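Side-chain contacts in type I modular polyketide synthase (Streptomyces albus subsp. albus, PDB 6IYT), which probably selects an extender unit such as ethylmalonyl-CoA and loads its acyl group onto the polyketide synthase during salinomycin assembly: residues A[354-357]-A[358-362]; A[381-385]-A[386-390]. All coordinates share one frame; numbering follows the deposited sequence.

Interaction 1. Residues A[354-357]-A[358-362]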
ATOM      1  N   GLU A 354       5.457  -1.990  20.166  1.00 10.69           N
ATOM      2  CA  GLU A 354       6.762  -2.645  20.294  1.00 11.12           C
ATOM      3  C   GLU A 354       7.358  -2.924  18.937  1.00 10.91           C
ATOM      4  O   GLU A 354       6.632  -3.076  17.938  1.00  8.38           O
ATOM      5  CB  GLU A 354       6.623  -3.953  21.041  1.00 14.61           C
ATOM      6  CG  GLU A 354       5.942  -3.822  22.388  1.00 23.73           C
ATOM      7  CD  GLU A 354       6.911  -3.682  23.526  1.00 35.80           C
ATOM      8  OE1 GLU A 354       6.587  -4.171  24.630  1.00 42.39           O
ATOM      9  OE2 GLU A 354       7.953  -3.005  23.352  1.00 56.11           O
ATOM     10  N   VAL A 355       8.664  -3.137  18.929  1.00  8.73           N
ATOM     11  CA  VAL A 355       9.318  -3.738  17.796  1.00 10.33           C
ATOM     12  C   VAL A 355       9.396  -5.236  17.997  1.00  9.92           C
ATOM     13  O   VAL A 355       9.963  -5.710  18.976  1.00 10.02           O
ATOM     14  CB  VAL A 355      10.707  -3.122  17.547  1.00 14.20           C
ATOM     15  CG1 VAL A 355      11.583  -3.278  18.758  1.00 26.15           C
ATOM     16  CG2 VAL A 355      11.356  -3.765  16.323  1.00 13.79           C
ATOM     17  N   LEU A 356       8.709  -5.968  17.131  1.00  7.02           N
ATOM     18  CA  LEU A 356       8.501  -7.385  17.297  1.00  6.78           C
ATOM     19  C   LEU A 356       9.329  -8.192  16.325  1.00  7.60           C
ATOM     20  O   LEU A 356       9.568  -7.755  15.190  1.00  7.09           O
ATOM     21  CB  LEU A 356       7.018  -7.724  17.100  1.00  6.78           C
ATOM     22  CG  LEU A 356       6.055  -7.053  18.076  1.00  7.75           C
ATOM     23  CD1 LEU A 356       4.629  -7.472  17.745  1.00  7.87           C
ATOM     24  CD2 LEU A 356       6.392  -7.401  19.514  1.00  8.43           C
ATOM     25  N   SER A 357       9.745  -9.395  16.743  1.00  7.29           N
ATOM     26  CA  SER A 357      10.495 -10.281  15.866  1.00  7.30           C
ATOM     27  C   SER A 357       9.544 -10.943  14.903  1.00  7.50           C
ATOM     28  O   SER A 357       9.931 -11.339  13.781  1.00  9.01           O
ATOM     29  CB  SER A 357      11.207 -11.355  16.686  1.00  8.87           C
ATOM     30  OG  SER A 357      10.281 -12.175  17.390  1.00  8.32           O
ATOM     31  N   GLY A 358       8.349 -11.204  15.402  1.00  6.08           N
ATOM     32  CA  GLY A 358       7.367 -12.034  14.701  1.00  5.93           C
ATOM     33  C   GLY A 358       6.942 -13.258  15.487  1.00  5.84           C
ATOM     34  O   GLY A 358       5.799 -13.726  15.348  1.00  5.44           O
ATOM     35  N   ALA A 359       7.789 -13.702  16.405  1.00  6.15           N
ATOM     36  CA  ALA A 359       7.511 -14.922  17.186  1.00  7.71           C
ATOM     37  C   ALA A 359       6.368 -14.703  18.172  1.00  8.21           C
ATOM     38  O   ALA A 359       5.828 -15.681  18.736  1.00  7.67           O
ATOM     39  CB  ALA A 359       8.757 -15.369  17.919  1.00  9.09           C
ATOM     40  N   GLU A 360       6.020 -13.437  18.391  1.00  6.66           N
ATOM     41  CA  GLU A 360       5.029 -13.020  19.413  1.00  8.20           C
ATOM     42  C   GLU A 360       3.571 -13.084  18.889  1.00  8.44           C
ATOM     43  O   GLU A 360       2.624 -12.838  19.661  1.00  8.70           O
ATOM     44  CB  GLU A 360       5.307 -11.569  19.876  1.00  8.59           C
ATOM     45  CG  GLU A 360       6.741 -11.259  20.275  1.00 10.00           C
ATOM     46  CD  GLU A 360       7.591 -10.747  19.105  1.00 10.84           C
ATOM     47  OE1 GLU A 360       8.621 -10.103  19.352  1.00 11.82           O
ATOM     48  OE2 GLU A 360       7.239 -11.014  17.952  1.00 10.10           O
ATOM     49  N   LEU A 361       3.403 -13.292  17.565  1.00  7.42           N
ATOM     50  CA  LEU A 361       2.111 -13.101  16.893  1.00  8.14           C
ATOM     51  C   LEU A 361       1.186 -14.313  17.019  1.00  8.02           C
ATOM     52  O   LEU A 361       0.796 -14.909  16.018  1.00  7.80           O
ATOM     53  CB  LEU A 361       2.332 -12.802  15.407  1.00  8.81           C
ATOM     54  CG  LEU A 361       2.634 -11.388  14.948  1.00 12.84           C
ATOM     55  CD1 LEU A 361       3.123 -10.419  16.005  1.00 11.39           C
ATOM     56  CD2 LEU A 361       3.475 -11.359  13.676  1.00 10.47           C
ATOM     57  N   ASP A 362       0.901 -14.701  18.260  1.00  8.62           N
ATOM     58  CA  ASP A 362       0.071 -15.870  18.553  1.00  9.15           C
ATOM     59  C   ASP A 362      -1.402 -15.474  18.627  1.00  7.95           C
ATOM     60  O   ASP A 362      -1.772 -14.336  18.305  1.00  7.00           O
ATOM     61  CB  ASP A 362       0.523 -16.517  19.889  1.00 10.42           C
ATOM     62  CG  ASP A 362       0.436 -15.546  21.098  1.00 11.93           C
ATOM     63  OD1 ASP A 362      -0.213 -14.479  20.998  1.00 10.63           O
ATOM     64  OD2 ASP A 362       1.127 -15.793  22.130  1.00 16.51           O
TER
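From within the type I beta turn Gly358-Leu361, on the loop joining strand 355-356 to helix 363-371, Glu360 reaches back to Ser357, just ahead of the turn. The polar contacts centre on its carboxylate, which receives two backbone N-H groups, one on each oxygen. Ser357 N donates to Glu360 OE1 at 2.9 Å and is nearly straight, with an N-H...O angle of 164°. Gly358 N donates to Glu360 OE2 at 2.8 Å, less straight at 149°. Both oxygens use their syn lone pairs, so two successive peptide N-H groups feed a single carboxylate, an arrangement that should fix its rotation. A bend in the middle of the glutamate chain turns the acid back over the start of the loop.

A third bond runs the other way along the chain: Ala359 N donates to Ser357 OG at 3.1 Å, again nearly straight. The hydroxyl can take this bond because chi1 of 62° sets OG between its own backbone N and carbonyl carbon, facing the turn. Backbone pairing adds Leu361 N to Gly358 O at 3.3 Å, which closes the turn. Immediately beyond, Asp362 occupies the N-cap of helix 363-371 and accepts a bond from Tyr365 N.

Leu356, whose backbone pairs with Leu347 of the neighbouring strand, supplies the van der Waals contacts. Its CB and CD2 lie against the Glu360 carboxylate, with Leu356 CD2 3.5 Å from Glu360 OE1. The one apolar pair is made by its other methyl, where Leu356 CD1 meets Leu361 CD1 at 3.7 Å.

Interaction 2. Residues A[381-385]-A[386-390]; sequences RALIA and DGFDV
Leu383 and Phe388 face each other across the Schellman motif that ends helix 376-385. One methyl of the leucine sits over a face of the ring: Leu383 CD2 is 4.0 Å from the Phe388 ring centroid and 17° off the ring normal, a CH-pi contact. The methyl is displaced toward the rim, so its closest ring atom is Phe388 CD1. In the phenylalanine, chi1 of -69° puts CG beside the backbone N. At the ring edge Leu383 O lies in the ring plane, 3.3 Å from Phe388 CD1. Leucine thus meets one ring twice, through a methyl on the face and a carbonyl at the edge.

That same oxygen accepts the backbone bond from Phe388 N at 3.0 Å. Gly387 N bonds to Ile384 O, also at 3.0 Å, and these two bonds back into the last helical turn belong to the Schellman motif. Gly387 has phi 94°, the positive value at which the chain leaves the helix. A water bridges the two arms of the turn, donating to Ile384 O at 2.9 Å and to Phe388 O at 2.7 Å. Asp386 N donates to Ala382 O, while the aspartate side chain lies beside that same oxygen and hydrogen-bonds through OD2 to Tyr348 OH.

Phe388 opens strand 388-393 and packs on Lys120 and Val122 of strand 120-125 and Ala208 of strand 208-211. Leu383 touches Val210 of that last strand, while Ile384 turns to Ser408 of helix 401-411.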
ATOM      1  N   ARG A 381       5.953   7.960  14.116  1.00  8.03           N
ATOM      2  CA  ARG A 381       6.946   8.759  14.841  1.00  9.50           C
ATOM      3  C   ARG A 381       8.177   7.915  15.210  1.00  8.71           C
ATOM      4  O   ARG A 381       9.314   8.331  15.018  1.00  9.47           O
ATOM      5  CB  ARG A 381       6.322   9.353  16.099  1.00 11.16           C
ATOM      6  CG  ARG A 381       5.242  10.355  15.847  1.00 14.13           C
ATOM      7  CD  ARG A 381       4.700  10.931  17.142  1.00 17.18           C
ATOM      8  NE  ARG A 381       3.513  11.708  16.872  1.00 20.92           N
ATOM      9  CZ  ARG A 381       3.531  12.993  16.532  1.00 25.90           C
ATOM     10  NH1 ARG A 381       2.410  13.600  16.160  1.00 30.15           N
ATOM     11  NH2 ARG A 381       4.673  13.680  16.577  1.00 26.37           N
ATOM     12  N   ALA A 382       7.941   6.722  15.720  1.00  9.18           N
ATOM     13  CA  ALA A 382       9.002   5.892  16.165  1.00  7.93           C
ATOM     14  C   ALA A 382       9.857   5.426  14.976  1.00  8.57           C
ATOM     15  O   ALA A 382      11.103   5.373  15.064  1.00  7.75           O
ATOM     16  CB  ALA A 382       8.443   4.722  16.927  1.00  9.61           C
ATOM     17  N   LEU A 383       9.191   5.110  13.847  1.00  7.17           N
ATOM     18  CA  LEU A 383       9.900   4.749  12.625  1.00  6.45           C
ATOM     19  C   LEU A 383      10.811   5.892  12.152  1.00  6.64           C
ATOM     20  O   LEU A 383      11.960   5.673  11.829  1.00  7.66           O
ATOM     21  CB  LEU A 383       8.903   4.346  11.520  1.00  6.61           C
ATOM     22  CG  LEU A 383       8.268   2.980  11.740  1.00  5.94           C
ATOM     23  CD1 LEU A 383       6.999   2.845  10.923  1.00  5.51           C
ATOM     24  CD2 LEU A 383       9.241   1.877  11.369  1.00  6.44           C
ATOM     25  N   ILE A 384      10.287   7.107  12.126  1.00  7.33           N
ATOM     26  CA  ILE A 384      11.069   8.235  11.698  1.00  8.58           C
ATOM     27  C   ILE A 384      12.283   8.417  12.620  1.00  8.69           C
ATOM     28  O   ILE A 384      13.424   8.613  12.163  1.00  7.76           O
ATOM     29  CB  ILE A 384      10.229   9.500  11.682  1.00  9.10           C
ATOM     30  CG1 ILE A 384       9.197   9.408  10.551  1.00  8.21           C
ATOM     31  CG2 ILE A 384      11.120  10.719  11.462  1.00 11.35           C
ATOM     32  CD1 ILE A 384       8.203  10.516  10.541  1.00  8.29           C
ATOM     33  N   ALA A 385      12.047   8.304  13.911  1.00 10.66           N
ATOM     34  CA  ALA A 385      13.145   8.438  14.891  1.00 10.45           C
ATOM     35  C   ALA A 385      14.184   7.326  14.739  1.00 12.77           C
ATOM     36  O   ALA A 385      15.380   7.542  14.992  1.00 11.70           O
ATOM     37  CB  ALA A 385      12.576   8.439  16.307  1.00 11.99           C
ATOM     38  N   ASP A 386      13.746   6.159  14.246  1.00 11.97           N
ATOM     39  CA  ASP A 386      14.629   5.012  14.037  1.00 12.40           C
ATOM     40  C   ASP A 386      15.361   5.062  12.656  1.00 12.00           C
ATOM     41  O   ASP A 386      15.958   4.078  12.235  1.00 14.58           O
ATOM     42  CB  ASP A 386      13.824   3.692  14.157  1.00 13.81           C
ATOM     43  CG  ASP A 386      13.532   3.302  15.634  1.00 18.55           C
ATOM     44  OD1 ASP A 386      14.019   4.028  16.536  1.00 17.78           O
ATOM     45  OD2 ASP A 386      12.819   2.290  15.879  1.00 14.90           O
ATOM     46  N   GLY A 387      15.144   6.144  11.922  1.00  9.90           N
ATOM     47  CA  GLY A 387      15.900   6.468  10.726  1.00 10.96           C
ATOM     48  C   GLY A 387      15.236   5.982   9.444  1.00 10.20           C
ATOM     49  O   GLY A 387      15.931   5.761   8.435  1.00 11.38           O
ATOM     50  N   PHE A 388      13.917   5.721   9.511  1.00  9.33           N
ATOM     51  CA  PHE A 388      13.107   5.400   8.295  1.00  8.36           C
ATOM     52  C   PHE A 388      12.631   6.682   7.628  1.00  8.86           C
ATOM     53  O   PHE A 388      12.048   7.544   8.272  1.00 10.82           O
ATOM     54  CB  PHE A 388      11.901   4.502   8.654  1.00  8.24           C
ATOM     55  CG  PHE A 388      12.276   3.111   9.058  1.00  7.25           C
ATOM     56  CD1 PHE A 388      12.764   2.841  10.319  1.00  6.86           C
ATOM     57  CD2 PHE A 388      12.212   2.066   8.128  1.00  6.90           C
ATOM     58  CE1 PHE A 388      13.113   1.549  10.685  1.00  7.22           C
ATOM     59  CE2 PHE A 388      12.553   0.794   8.479  1.00  7.05           C
ATOM     60  CZ  PHE A 388      13.055   0.536   9.752  1.00  7.86           C
ATOM     61  N   ASP A 389      12.925   6.843   6.339  1.00  8.54           N
ATOM     62  CA  ASP A 389      12.301   7.935   5.590  1.00 10.57           C
ATOM     63  C   ASP A 389      11.698   7.524   4.254  1.00  8.38           C
ATOM     64  O   ASP A 389      11.308   8.373   3.480  1.00  9.28           O
ATOM     65  CB  ASP A 389      13.283   9.131   5.402  1.00 10.79           C
ATOM     66  CG  ASP A 389      14.476   8.790   4.512  1.00 12.60           C
ATOM     67  OD1 ASP A 389      14.596   7.610   4.078  1.00 13.21           O
ATOM     68  OD2 ASP A 389      15.361   9.675   4.327  1.00 16.17           O
ATOM     69  N   VAL A 390      11.509   6.227   4.036  1.00  6.46           N
ATOM     70  CA  VAL A 390      10.822   5.769   2.854  1.00  6.14           C
ATOM     71  C   VAL A 390       9.734   4.833   3.340  1.00  6.58           C
ATOM     72  O   VAL A 390      10.029   3.773   3.890  1.00  6.61           O
ATOM     73  CB  VAL A 390      11.760   4.990   1.861  1.00  6.38           C
ATOM     74  CG1 VAL A 390      10.967   4.442   0.675  1.00  5.76           C
ATOM     75  CG2 VAL A 390      12.897   5.897   1.352  1.00  6.15           C
TER
HETATM   76  O   HOH W   1      13.832   9.254   9.409  1.00 11.32           O

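In the fold
Interaction 1 comes first along the chain and interaction 2 follows, with helix 363-371 and strand 374-375 between them; both belong to the acyltransferase domain. Their centres are 19 Å apart and their nearest atoms about 6 Å, without touching. They do not share a sheet: strand 355-356 pairs with 347-348 in a small two-stranded antiparallel sheet, whereas 388-393 is an inner strand of the four-stranded parallel sheet. Tyr348 links the two neighbourhoods, since it touches Val355 and bonds to Asp386. One contact is a strand-to-helix connection of the domain, and the other is a helix-to-strand connection that leads into its parallel sheet.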